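Local coordinates for iron-sulfur cluster assembly scaffold protein NifU (Fervidobacterium islandicum, PDB 6A6F) that probably serves as a SufU-type scaffold or sulfur-transfer protein in the assembly of iron-sulfur clusters by the SUF system of a thermophilic bacterium, at residues T69-E74 with G106-F111. Sequence-based numbering, arbitrary orientation.
Sequences TNVMIE and GPIINF
Val71, on helix 63-76, meets Ile108, Phe111 and Pro107 of the 3-10 segment 107-111, and illustrates how one small branched residue can join a helix to a 3-10 turn in the loop that follows helix 102-105. Its CB already lies 3.9 Å from CE2 of Phe111, and there the side chain forks. With CG1 anti to the backbone N (chi1 172°), that methyl packs against CG1 of Ile108 at 3.8 Å; it also lies 4.4 Å from CG of Pro107, a looser contact. The other methyl, CG2, goes to the aromatic ring, 3.9 Å from Phe111 CE2 and 4.0 Å from CZ. It sits near the ring plane, so this methyl meets the edge of Phe111 and not its face. Beyond this pair of segments, Phe9 and Tyr13 of helix 8-14 also pack on Val71, Trp128 of helix 118-135 touches Ile108, and the Phe111 ring meets that of Phe124. The Phe111 side chain lies about 11 Å from the bound zinc ion. No hydrogen bond crosses between the two segments. Cohesion here therefore rests on buried apolar surface, with valine methyls packed against aliphatic and aromatic carbons, and does not depend on the direction of any one polar bond.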
# COMPACT_ATOMS: atom_id res chain seq x y z
N THR A 69 -10.22 -4.84 2.51
CA THR A 69 -9.82 -6.06 3.23
C THR A 69 -9.93 -5.95 4.76
O THR A 69 -10.48 -6.84 5.41
CB THR A 69 -8.36 -6.48 2.87
OG1 THR A 69 -8.23 -6.62 1.44
CG2 THR A 69 -8.02 -7.82 3.53
N ASN A 70 -9.43 -4.86 5.32
CA ASN A 70 -9.44 -4.70 6.70
C ASN A 70 -10.87 -4.47 7.23
O ASN A 70 -11.19 -4.95 8.31
CB ASN A 70 -8.53 -3.54 7.11
CG ASN A 70 -7.06 -3.95 7.14
OD1 ASN A 70 -6.73 -4.95 7.75
ND2 ASN A 70 -6.19 -3.18 6.49
N VAL A 71 -11.69 -3.70 6.53
CA VAL A 71 -13.05 -3.44 7.00
C VAL A 71 -13.82 -4.77 6.91
O VAL A 71 -14.55 -5.11 7.83
CB VAL A 71 -13.74 -2.31 6.25
CG1 VAL A 71 -15.18 -2.21 6.63
CG2 VAL A 71 -13.03 -0.98 6.56
N MET A 72 -13.58 -5.53 5.87
CA MET A 72 -14.22 -6.84 5.73
C MET A 72 -13.91 -7.74 6.93
O MET A 72 -14.84 -8.35 7.53
CB MET A 72 -13.81 -7.54 4.45
CG MET A 72 -14.43 -8.88 4.22
SD MET A 72 -13.74 -9.78 2.83
CE MET A 72 -12.20 -10.44 3.49
N ILE A 73 -12.62 -7.86 7.25
CA ILE A 73 -12.19 -8.75 8.32
C ILE A 73 -12.82 -8.33 9.61
O ILE A 73 -13.35 -9.14 10.35
CB ILE A 73 -10.63 -8.82 8.42
CG1 ILE A 73 -10.13 -9.56 7.18
CG2 ILE A 73 -10.18 -9.49 9.73
CD1 ILE A 73 -8.63 -9.50 6.99
N GLU A 74 -12.74 -7.05 9.90
CA GLU A 74 -13.27 -6.52 11.15
C GLU A 74 -14.77 -6.84 11.26
O GLU A 74 -15.30 -7.08 12.35
CB GLU A 74 -13.02 -5.01 11.19
CG GLU A 74 -13.64 -4.27 12.33
CD GLU A 74 -13.52 -2.77 12.10
OE1 GLU A 74 -14.41 -2.21 11.40
OE2 GLU A 74 -12.52 -2.19 12.59
N GLY A 106 -23.19 -2.00 7.61
CA GLY A 106 -22.59 -1.12 8.59
C GLY A 106 -21.56 -0.17 7.97
O GLY A 106 -21.87 0.56 7.00
N PRO A 107 -20.32 -0.16 8.52
CA PRO A 107 -19.31 0.80 8.03
C PRO A 107 -18.82 0.47 6.59
O PRO A 107 -18.13 1.26 6.00
CB PRO A 107 -18.18 0.66 9.06
CG PRO A 107 -18.26 -0.76 9.47
CD PRO A 107 -19.77 -1.02 9.57
N ILE A 108 -19.19 -0.69 6.04
CA ILE A 108 -18.85 -1.02 4.68
C ILE A 108 -19.50 0.03 3.75
O ILE A 108 -19.00 0.29 2.63
CB ILE A 108 -19.22 -2.46 4.31
CG1 ILE A 108 -18.51 -3.44 5.23
CG2 ILE A 108 -18.87 -2.76 2.85
CD1 ILE A 108 -19.11 -4.84 5.18
N ILE A 109 -20.56 0.68 4.23
CA ILE A 109 -21.19 1.79 3.50
C ILE A 109 -20.22 2.95 3.21
O ILE A 109 -20.44 3.74 2.29
CB ILE A 109 -22.46 2.32 4.21
CG1 ILE A 109 -23.33 3.12 3.24
CG2 ILE A 109 -22.16 3.19 5.39
CD1 ILE A 109 -23.99 2.24 2.21
N ASN A 110 -19.12 3.03 3.97
CA ASN A 110 -18.14 4.07 3.72
C ASN A 110 -17.46 3.96 2.33
O ASN A 110 -16.96 4.93 1.83
CB ASN A 110 -17.17 4.16 4.90
CG ASN A 110 -17.86 4.70 6.14
OD1 ASN A 110 -18.46 5.74 6.06
ND2 ASN A 110 -17.83 3.98 7.25
N PHE A 111 -17.58 2.81 1.66
CA PHE A 111 -17.06 2.64 0.34
C PHE A 111 -18.04 2.96 -0.81
O PHE A 111 -17.68 2.77 -1.97
CB PHE A 111 -16.61 1.18 0.19
CG PHE A 111 -15.47 0.82 1.11
CD1 PHE A 111 -14.17 1.10 0.74
CD2 PHE A 111 -15.71 0.22 2.33
CE1 PHE A 111 -13.11 0.80 1.55
CE2 PHE A 111 -14.64 -0.11 3.17
CZ PHE A 111 -13.34 0.19 2.78